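Long-range contacts in tonb-dependent siderophore receptor (PDB 5FP1), which probably binds iron-chelating siderophores at the outer membrane as the first step of iron uptake, and may bind ferric enterobactin with micromolar affinity: residues Phe467-Ala472 with Thr490-Val495; Asp516-Gln521 with Thr545-Thr550; Lys56-Ala61 with Tyr161-Leu166. One frame throughout, in Å; residues are numbered along the deposited sequence. Where two conformers were deposited one is given.

The chain first builds the plug and then the barrel that surrounds it. Interaction 3 comes first: it brings K56-A61 of the plug against Y161-L166 on barrel strand 161-171, closing a loop of about 100 residues. Interaction 1 closes the hairpin of strands 459-476 and 482-493. Interaction 2 closes the next hairpin, of strands 518-531 and 536-555. The three follow in series; none nests or crosses. Interactions 1 and 2 touch, because strands 482-493 and 518-531 are neighbours: S491 N lies 2.9 Å from A520 O, a probable hydrogen bond. Interaction 3 lies on the opposite side of the chain's centre, with its centre about 36 Å from that of interaction 1.

Interaction 1 (Phe467-Ala472 with Thr490-Val495). With C8E ((hydroxyethyloxy)tri(ethyloxy)octane), chain E.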
loop_
_atom_site.group_PDB
_atom_site.type_symbol
_atom_site.label_atom_id
_atom_site.label_comp_id
_atom_site.label_asym_id
_atom_site.label_seq_id
_atom_site.Cartn_x
_atom_site.Cartn_y
_atom_site.Cartn_z
ATOM N N PHE A 467 -0.285 -22.331 -11.150
ATOM C CA PHE A 467 -1.153 -21.574 -12.060
ATOM C C PHE A 467 -0.308 -20.854 -13.080
ATOM O O PHE A 467 0.866 -20.551 -12.846
ATOM C CB PHE A 467 -2.052 -20.597 -11.274
ATOM C CG PHE A 467 -1.335 -19.807 -10.208
ATOM C CD1 PHE A 467 -1.251 -20.273 -8.903
ATOM C CD2 PHE A 467 -0.787 -18.568 -10.496
ATOM C CE1 PHE A 467 -0.614 -19.522 -7.919
ATOM C CE2 PHE A 467 -0.137 -17.828 -9.525
ATOM C CZ PHE A 467 -0.037 -18.308 -8.235
ATOM N N VAL A 468 -0.889 -20.620 -14.242
ATOM C CA VAL A 468 -0.204 -19.901 -15.298
ATOM C C VAL A 468 -0.946 -18.606 -15.506
ATOM O O VAL A 468 -2.178 -18.608 -15.583
ATOM C CB VAL A 468 -0.233 -20.730 -16.608
ATOM C CG1 VAL A 468 0.311 -19.929 -17.793
ATOM C CG2 VAL A 468 0.552 -22.012 -16.400
ATOM N N THR A 469 -0.213 -17.505 -15.590
ATOM C CA THR A 469 -0.834 -16.232 -15.874
ATOM C C THR A 469 -0.140 -15.584 -17.064
ATOM O O THR A 469 0.989 -15.969 -17.453
ATOM C CB THR A 469 -0.787 -15.282 -14.660
ATOM O OG1 THR A 469 0.560 -15.110 -14.227
ATOM C CG2 THR A 469 -1.585 -15.866 -13.541
ATOM N N TYR A 470 -0.821 -14.628 -17.676
ATOM C CA TYR A 470 -0.243 -14.000 -18.843
ATOM C C TYR A 470 -0.690 -12.597 -19.130
ATOM O O TYR A 470 -1.566 -12.041 -18.472
ATOM C CB TYR A 470 -0.466 -14.906 -20.058
ATOM C CG TYR A 470 -1.915 -15.130 -20.418
ATOM C CD1 TYR A 470 -2.653 -16.154 -19.824
ATOM C CD2 TYR A 470 -2.529 -14.362 -21.393
ATOM C CE1 TYR A 470 -3.986 -16.365 -20.168
ATOM C CE2 TYR A 470 -3.856 -14.578 -21.758
ATOM C CZ TYR A 470 -4.584 -15.570 -21.136
ATOM O OH TYR A 470 -5.908 -15.773 -21.506
ATOM N N GLN A 471 -0.042 -12.008 -20.126
ATOM C CA GLN A 471 -0.413 -10.718 -20.620
ATOM C C GLN A 471 -0.148 -10.676 -22.115
ATOM O O GLN A 471 0.814 -11.278 -22.598
ATOM C CB GLN A 471 0.344 -9.590 -19.909
ATOM C CG GLN A 471 1.789 -9.386 -20.268
ATOM C CD GLN A 471 2.492 -8.400 -19.321
ATOM O OE1 GLN A 471 2.306 -8.453 -18.110
ATOM N NE2 GLN A 471 3.298 -7.506 -19.876
ATOM N N ALA A 472 -0.999 -9.954 -22.827
ATOM C CA ALA A 472 -0.828 -9.734 -24.254
ATOM C C ALA A 472 -1.334 -8.353 -24.578
ATOM O O ALA A 472 -2.442 -7.972 -24.168
ATOM C CB ALA A 472 -1.621 -10.778 -25.045
ATOM N N THR A 490 -4.014 -11.409 -16.938
ATOM C CA THR A 490 -4.697 -12.204 -15.945
ATOM C C THR A 490 -4.015 -12.123 -14.577
ATOM O O THR A 490 -2.862 -11.671 -14.435
ATOM C CB THR A 490 -4.807 -13.692 -16.356
ATOM O OG1 THR A 490 -3.504 -14.300 -16.443
ATOM C CG2 THR A 490 -5.543 -13.835 -17.692
ATOM N N SER A 491 -4.746 -12.610 -13.583
ATOM C CA SER A 491 -4.239 -12.737 -12.234
ATOM C C SER A 491 -4.837 -13.966 -11.577
ATOM O O SER A 491 -5.947 -14.365 -11.894
ATOM C CB SER A 491 -4.590 -11.479 -11.440
ATOM O OG SER A 491 -4.495 -11.697 -10.033
ATOM N N ALA A 492 -4.089 -14.547 -10.647
ATOM C CA ALA A 492 -4.544 -15.645 -9.806
ATOM C C ALA A 492 -4.112 -15.337 -8.355
ATOM O O ALA A 492 -3.030 -14.773 -8.120
ATOM C CB ALA A 492 -3.942 -16.963 -10.275
ATOM N N SER A 493 -4.985 -15.668 -7.407
ATOM C CA SER A 493 -4.771 -15.350 -5.980
ATOM C C SER A 493 -5.134 -16.573 -5.147
ATOM O O SER A 493 -6.316 -16.899 -4.986
ATOM C CB SER A 493 -5.594 -14.121 -5.548
ATOM O OG SER A 493 -5.243 -13.685 -4.216
ATOM N N PRO A 494 -4.121 -17.304 -4.688
ATOM C CA PRO A 494 -4.358 -18.549 -3.965
ATOM C C PRO A 494 -4.788 -18.295 -2.529
ATOM O O PRO A 494 -4.487 -17.242 -1.953
ATOM C CB PRO A 494 -2.988 -19.230 -3.989
ATOM C CG PRO A 494 -2.016 -18.092 -4.004
ATOM C CD PRO A 494 -2.680 -17.013 -4.825
ATOM N N VAL A 495 -5.517 -19.235 -1.945
ATOM C CA VAL A 495 -5.843 -19.138 -0.527
ATOM C C VAL A 495 -4.540 -19.224 0.270
ATOM O O VAL A 495 -3.612 -19.916 -0.110
ATOM C CB VAL A 495 -6.840 -20.226 -0.065
ATOM C CG1 VAL A 495 -6.178 -21.575 -0.045
ATOM C CG2 VAL A 495 -7.404 -19.893 1.305
HETATM C C1 C8E E . 7.179 -19.670 -18.793
HETATM C C2 C8E E . 6.144 -20.621 -18.235
HETATM C C3 C8E E . 5.720 -21.618 -19.299
HETATM C C4 C8E E . 4.266 -22.058 -19.151
HETATM C C5 C8E E . 4.152 -23.405 -18.443
HETATM C C6 C8E E . 2.925 -24.192 -18.900
HETATM C C7 C8E E . 2.756 -25.468 -18.076
HETATM C C8 C8E E . 1.309 -25.696 -17.638
HETATM O O9 C8E E . 1.252 -25.864 -16.218
HETATM C C10 C8E E . -0.042 -26.266 -15.755
HETATM C C11 C8E E . -0.521 -25.319 -14.651
HETATM O O12 C8E E . -1.914 -25.480 -14.348
HETATM C C13 C8E E . -2.777 -25.521 -15.490
HETATM C C14 C8E E . -2.554 -24.314 -16.401
HETATM O O15 C8E E . -3.230 -24.490 -17.648
HETATM C C16 C8E E . -2.422 -25.109 -18.646
HETATM C C17 C8E E . -2.230 -24.146 -19.810
HETATM O O18 C8E E . -1.037 -24.486 -20.514
HETATM C C19 C8E E . -0.436 -23.329 -21.088
HETATM C C20 C8E E . 0.776 -23.728 -21.919
HETATM O O21 C8E E . 1.559 -22.559 -22.181
HETATM O O HOH W 1 -4.259 -16.910 -15.977
HETATM O O HOH W 2 -0.771 -10.835 -15.949
#
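The rings of F467 and Y470 each take a methyl group from the facing strand over one face. A492 CB sits over F467, 4.0 Å from the ring centroid and 29° off the normal, a CH-pi contact. A492 CB comes nearest to F467 CD2, at 3.5 Å. P494 CG approaches the same ring obliquely near CE1. T490 CG2 lies over Y470, 4.1 Å from the ring centroid and displaced toward the rim at CE1 and CZ. The CB of Y470 starts away from strand 482-493, but its ring still meets the T490 methyl.

The two segments belong to an antiparallel hairpin of the TonB-dependent receptor barrel. T490 grips Y470 with two bonds. T490 N donates to Y470 O at 3.0 Å. T490 OG1 accepts from Y470 N, also at 3.0 Å, with an N-H...O angle of 164°. OG1 lies between the backbone N and the carbonyl carbon of T490 (chi1 64°), which puts it in front of the N-H of Y470. One water joins OG1 to V468 O, and a second joins Y470 O to T490 O. A C8E detergent molecule touches V468 CG2, with C14 of C8E 3.9 Å away. On the plug side, A492 N is hydrogen-bonded to S125 OG, and S491 OG to G131 O.

Interaction 2 (Asp516-Gln521 with Thr545-Thr550)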
loop_
_atom_site.group_PDB
_atom_site.type_symbol
_atom_site.label_atom_id
_atom_site.label_comp_id
_atom_site.label_asym_id
_atom_site.label_seq_id
_atom_site.Cartn_x
_atom_site.Cartn_y
_atom_site.Cartn_z
ATOM N N ASP A 516 -9.164 -23.973 -5.224
ATOM C CA ASP A 516 -8.268 -23.466 -6.257
ATOM C C ASP A 516 -8.204 -21.923 -6.168
ATOM O O ASP A 516 -9.053 -21.287 -5.541
ATOM C CB ASP A 516 -8.781 -23.811 -7.665
ATOM C CG ASP A 516 -8.653 -25.297 -8.020
ATOM O OD1 ASP A 516 -7.718 -25.975 -7.575
ATOM O OD2 ASP A 516 -9.494 -25.761 -8.790
ATOM N N PRO A 517 -7.211 -21.326 -6.809
ATOM C CA PRO A 517 -7.061 -19.870 -6.694
ATOM C C PRO A 517 -8.191 -19.063 -7.296
ATOM O O PRO A 517 -8.836 -19.495 -8.258
ATOM C CB PRO A 517 -5.776 -19.579 -7.471
ATOM C CG PRO A 517 -5.018 -20.856 -7.478
ATOM C CD PRO A 517 -6.045 -21.962 -7.444
ATOM N N GLU A 518 -8.404 -17.876 -6.743
ATOM C CA GLU A 518 -9.279 -16.902 -7.375
ATOM C C GLU A 518 -8.673 -16.496 -8.694
ATOM O O GLU A 518 -7.466 -16.531 -8.863
ATOM C CB GLU A 518 -9.436 -15.676 -6.491
ATOM C CG GLU A 518 -10.132 -15.966 -5.162
ATOM C CD GLU A 518 -10.447 -14.700 -4.401
ATOM O OE1 GLU A 518 -9.532 -13.849 -4.235
ATOM O OE2 GLU A 518 -11.600 -14.543 -3.956
ATOM N N GLU A 519 -9.522 -16.103 -9.631
ATOM C CA GLU A 519 -9.081 -15.758 -10.969
ATOM C C GLU A 519 -9.629 -14.399 -11.328
ATOM O O GLU A 519 -10.815 -14.098 -11.080
ATOM C CB GLU A 519 -9.564 -16.792 -11.990
ATOM C CG GLU A 519 -8.985 -18.173 -11.794
ATOM C CD GLU A 519 -9.595 -19.174 -12.768
ATOM O OE1 GLU A 519 -9.147 -19.235 -13.910
ATOM O OE2 GLU A 519 -10.559 -19.847 -12.412
ATOM N N ALA A 520 -8.760 -13.564 -11.878
ATOM C CA ALA A 520 -9.125 -12.203 -12.233
ATOM C C ALA A 520 -8.516 -11.866 -13.580
ATOM O O ALA A 520 -7.583 -12.543 -14.057
ATOM C CB ALA A 520 -8.648 -11.211 -11.172
ATOM N N GLN A 521 -9.006 -10.792 -14.161
ATOM C CA GLN A 521 -8.507 -10.352 -15.444
ATOM C C GLN A 521 -8.777 -8.876 -15.673
ATOM O O GLN A 521 -9.694 -8.282 -15.084
ATOM C CB GLN A 521 -9.108 -11.218 -16.564
ATOM C CG GLN A 521 -10.614 -11.036 -16.666
ATOM C CD GLN A 521 -11.317 -12.013 -17.601
ATOM O OE1 GLN A 521 -10.712 -12.899 -18.194
ATOM N NE2 GLN A 521 -12.609 -11.840 -17.731
ATOM N N THR A 545 -11.629 -4.377 -15.050
ATOM C CA THR A 545 -10.763 -5.148 -14.127
ATOM C C THR A 545 -11.721 -5.869 -13.208
ATOM O O THR A 545 -12.586 -5.236 -12.574
ATOM C CB THR A 545 -9.817 -4.219 -13.358
ATOM O OG1 THR A 545 -8.790 -3.731 -14.249
ATOM C CG2 THR A 545 -9.148 -4.948 -12.146
ATOM N N GLU A 546 -11.639 -7.194 -13.189
ATOM C CA GLU A 546 -12.641 -7.991 -12.544
ATOM C C GLU A 546 -12.090 -9.240 -11.939
ATOM O O GLU A 546 -11.081 -9.784 -12.399
ATOM C CB GLU A 546 -13.755 -8.388 -13.529
ATOM C CG GLU A 546 -13.286 -9.261 -14.661
ATOM C CD GLU A 546 -14.384 -9.543 -15.689
ATOM O OE1 GLU A 546 -15.547 -9.774 -15.287
ATOM O OE2 GLU A 546 -14.066 -9.517 -16.895
ATOM N N LYS A 547 -12.803 -9.724 -10.935
ATOM C CA LYS A 547 -12.491 -11.019 -10.345
ATOM C C LYS A 547 -13.672 -11.941 -10.622
ATOM O O LYS A 547 -14.634 -11.999 -9.850
ATOM C CB LYS A 547 -12.202 -10.899 -8.851
ATOM C CG LYS A 547 -11.663 -12.179 -8.261
ATOM C CD LYS A 547 -11.560 -12.121 -6.753
ATOM C CE LYS A 547 -10.430 -11.256 -6.270
ATOM N NZ LYS A 547 -10.440 -11.212 -4.761
ATOM N N GLN A 548 -13.599 -12.632 -11.756
ATOM C CA GLN A 548 -14.733 -13.395 -12.256
ATOM C C GLN A 548 -14.868 -14.722 -11.522
ATOM O O GLN A 548 -15.877 -15.384 -11.626
ATOM C CB GLN A 548 -14.609 -13.595 -13.778
ATOM C CG GLN A 548 -13.546 -14.578 -14.228
ATOM C CD GLN A 548 -12.151 -13.991 -14.277
ATOM O OE1 GLN A 548 -11.931 -12.842 -13.932
ATOM N NE2 GLN A 548 -11.197 -14.791 -14.702
ATOM N N ASN A 549 -13.849 -15.113 -10.765
ATOM C CA ASN A 549 -13.973 -16.239 -9.861
ATOM C C ASN A 549 -13.476 -15.828 -8.497
ATOM O O ASN A 549 -12.254 -15.823 -8.233
ATOM C CB ASN A 549 -13.167 -17.444 -10.364
ATOM C CG ASN A 549 -13.892 -18.202 -11.432
ATOM O OD1 ASN A 549 -14.839 -18.940 -11.150
ATOM N ND2 ASN A 549 -13.490 -18.000 -12.667
ATOM N N THR A 550 -14.428 -15.453 -7.649
ATOM C CA THR A 550 -14.158 -14.987 -6.300
ATOM C C THR A 550 -14.531 -16.071 -5.323
ATOM O O THR A 550 -15.575 -16.738 -5.482
ATOM C CB THR A 550 -15.017 -13.746 -5.997
ATOM O OG1 THR A 550 -14.687 -12.692 -6.909
ATOM C CG2 THR A 550 -14.821 -13.252 -4.566
HETATM O O HOH W 3 -8.130 -15.070 -15.190
#
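K547 and E518 form a salt bridge, with K547 NZ 2.8 Å from E518 OE1. The ammonium meets the oxygen from above the carboxylate plane, 42° out of it. The lysine chain turns about its CG-CD bond, which brings CE against the carboxylate of E518. The other oxygen, OE2, takes a hydrogen bond from R551 N, just past the segment. The two oxygens thus have different partners.

A second polar pair joins Q521 and E546, whose side chains run side by side and point the same way. Q521 NE2 donates to E546 OE2 at 2.9 Å. The acceptor is close to the amide plane, but the donor stands 63° above the carboxylate plane. Q521 OE1 bonds Y488 OH on the preceding hairpin.

The backbones pair as antiparallel strands. E519 and N549 exchange two bonds, as do Q521 and E546. Between these hydrogen-bonded pairs the register slips by one residue. Q548 and N549 both face E519, which makes a classic beta bulge. The chain also turns a corner there.

Packing fills in around the bulge. The Q548 side chain is bent, and its amide stacks on that of Q521, the planes 28° apart. Q548 OE1 comes 3.3 Å from A520 CA. A water accepts from Q548 NE2 and donates to A520 O. A520 CB sits 3.1 Å from E546 O, while CG2 of T550 touches E518 OE2 at 3.5 Å.

The side chains here are mostly polar and partly exposed. The lysine charge probably offsets that of E518 and would help to keep it ionised. Four backbone bonds, the salt bridge and the Q521-E546 bond carry this contact more than apolar burial does.

Interaction 3 (Lys56-Ala61 with Tyr161-Leu166); sequences KVTTLA and YQRITL
Plug meets barrel wall here: K56 and T58, between helices 49-55 and 60-63 of the plug, touch Y161 and R163 of barrel strand 161-171. No direct hydrogen bond crosses the contact. K56 CE lies at the edge of the Y161 ring, near its plane, 3.3 Å from Y161 OH. T58 and Y161 meet tip to tip, with T58 CG2 3.6 Å from Y161 OH.

T58 and R163 pass each other, pointing opposite ways. T58 CG2 stands 3.5 Å above the guanidinium plane of R163, offset toward its rim, and T58 CB lies 3.5 Å from R163 NH1. The R163 chain is extended from CG to NE and carries the guanidinium from the strand to T58.

Three waters make the polar links. One joins K56 O to Y161 OH. Another joins K56 NZ to R163 O, and the third accepts from both K56 NZ and R163 NE. K56 NZ and R163 NE, both on cationic side chains, are 4.8 Å apart; the water they share probably eases the repulsion.

R163 NH1 has its salt bridge with E110, and Y161 meets H185 of strand 177-188 edge-to-face. K56 also packs on V711 and A713 of strand 709-717, while T58 touches R200 of strand 197-209.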
loop_
_atom_site.group_PDB
_atom_site.type_symbol
_atom_site.label_atom_id
_atom_site.label_comp_id
_atom_site.label_asym_id
_atom_site.label_seq_id
_atom_site.Cartn_x
_atom_site.Cartn_y
_atom_site.Cartn_z
ATOM N N LYS A 56 6.329 16.670 0.941
ATOM C CA LYS A 56 6.991 16.152 2.143
ATOM C C LYS A 56 6.186 15.013 2.768
ATOM O O LYS A 56 6.053 14.950 3.996
ATOM C CB LYS A 56 7.276 17.248 3.185
ATOM C CG LYS A 56 8.479 16.941 4.082
ATOM C CD LYS A 56 8.679 17.989 5.184
ATOM C CE LYS A 56 9.699 17.532 6.229
ATOM N NZ LYS A 56 11.057 17.342 5.643
ATOM N N VAL A 57 5.644 14.128 1.927
ATOM C CA VAL A 57 4.984 12.923 2.459
ATOM C C VAL A 57 6.001 12.036 3.136
ATOM O O VAL A 57 7.098 11.799 2.608
ATOM C CB VAL A 57 4.175 12.148 1.417
ATOM C CG1 VAL A 57 2.918 12.918 1.048
ATOM C CG2 VAL A 57 5.012 11.834 0.191
ATOM N N THR A 58 5.656 11.559 4.321
ATOM C CA THR A 58 6.597 10.789 5.102
ATOM C C THR A 58 6.275 9.294 5.166
ATOM O O THR A 58 7.124 8.494 5.549
ATOM C CB THR A 58 6.702 11.324 6.530
ATOM O OG1 THR A 58 5.482 11.069 7.218
ATOM C CG2 THR A 58 7.023 12.853 6.527
ATOM N N THR A 59 5.060 8.928 4.787
ATOM C CA THR A 59 4.658 7.522 4.767
ATOM C C THR A 59 4.063 7.184 3.397
ATOM O O THR A 59 3.518 8.050 2.699
ATOM C CB THR A 59 3.598 7.238 5.837
ATOM O OG1 THR A 59 2.397 7.946 5.520
ATOM C CG2 THR A 59 4.068 7.652 7.240
ATOM N N LEU A 60 4.152 5.921 3.019
ATOM C CA LEU A 60 3.480 5.453 1.818
ATOM C C LEU A 60 1.995 5.786 1.834
ATOM O O LEU A 60 1.439 6.214 0.824
ATOM C CB LEU A 60 3.664 3.937 1.660
ATOM C CG LEU A 60 2.887 3.313 0.487
ATOM C CD1 LEU A 60 3.436 3.856 -0.830
ATOM C CD2 LEU A 60 2.952 1.794 0.491
ATOM N N ALA A 61 1.341 5.580 2.979
ATOM C CA ALA A 61 -0.087 5.803 3.074
ATOM C C ALA A 61 -0.408 7.252 2.664
ATOM O O ALA A 61 -1.314 7.502 1.857
ATOM C CB ALA A 61 -0.562 5.530 4.484
ATOM N N TYR A 161 5.434 17.695 15.694
ATOM C CA TYR A 161 6.185 17.087 14.590
ATOM C C TYR A 161 7.644 17.510 14.643
ATOM O O TYR A 161 7.949 18.705 14.714
ATOM C CB TYR A 161 5.534 17.559 13.309
ATOM C CG TYR A 161 6.102 17.088 11.994
ATOM C CD1 TYR A 161 7.337 17.550 11.535
ATOM C CD2 TYR A 161 5.369 16.251 11.158
ATOM C CE1 TYR A 161 7.824 17.170 10.307
ATOM C CE2 TYR A 161 5.852 15.865 9.924
ATOM C CZ TYR A 161 7.074 16.337 9.493
ATOM O OH TYR A 161 7.563 15.973 8.264
ATOM N N GLN A 162 8.546 16.534 14.633
ATOM C CA GLN A 162 9.978 16.793 14.420
ATOM C C GLN A 162 10.547 15.698 13.572
ATOM O O GLN A 162 10.312 14.525 13.848
ATOM C CB GLN A 162 10.738 16.820 15.759
ATOM C CG GLN A 162 10.190 17.835 16.752
ATOM C CD GLN A 162 10.674 17.562 18.168
ATOM O OE1 GLN A 162 11.814 17.162 18.373
ATOM N NE2 GLN A 162 9.802 17.761 19.147
ATOM N N ARG A 163 11.313 16.063 12.553
ATOM C CA ARG A 163 11.868 15.077 11.637
ATOM C C ARG A 163 13.242 15.511 11.160
ATOM O O ARG A 163 13.420 16.656 10.742
ATOM C CB ARG A 163 10.943 14.926 10.423
ATOM C CG ARG A 163 11.353 13.829 9.454
ATOM C CD ARG A 163 10.402 13.802 8.279
ATOM N NE ARG A 163 10.742 12.801 7.268
ATOM C CZ ARG A 163 10.381 11.517 7.308
ATOM N NH1 ARG A 163 9.705 11.030 8.340
ATOM N NH2 ARG A 163 10.718 10.704 6.320
ATOM N N ILE A 164 14.201 14.612 11.231
ATOM C CA ILE A 164 15.527 14.872 10.679
ATOM C C ILE A 164 15.867 13.729 9.762
ATOM O O ILE A 164 15.706 12.562 10.129
ATOM C CB ILE A 164 16.586 14.949 11.810
ATOM C CG1 ILE A 164 16.310 16.150 12.710
ATOM C CG2 ILE A 164 17.994 15.062 11.227
ATOM C CD1 ILE A 164 17.018 16.097 14.047
ATOM N N THR A 165 16.313 14.050 8.557
ATOM C CA THR A 165 16.885 13.045 7.680
ATOM C C THR A 165 18.253 13.513 7.208
ATOM O O THR A 165 18.497 14.711 7.088
ATOM C CB THR A 165 16.022 12.828 6.427
ATOM O OG1 THR A 165 15.839 14.071 5.788
ATOM C CG2 THR A 165 14.654 12.275 6.776
ATOM N N LEU A 166 19.123 12.551 6.944
ATOM C CA LEU A 166 20.452 12.795 6.383
ATOM C C LEU A 166 20.713 11.731 5.351
ATOM O O LEU A 166 20.409 10.568 5.584
ATOM C CB LEU A 166 21.519 12.718 7.470
ATOM C CG LEU A 166 21.996 14.101 7.889
ATOM C CD1 LEU A 166 21.467 14.425 9.272
ATOM C CD2 LEU A 166 23.512 14.180 7.850
HETATM O O HOH W 4 5.631 16.016 6.383
HETATM O O HOH W 5 12.821 16.657 7.836
HETATM O O HOH W 6 11.086 14.285 4.896
#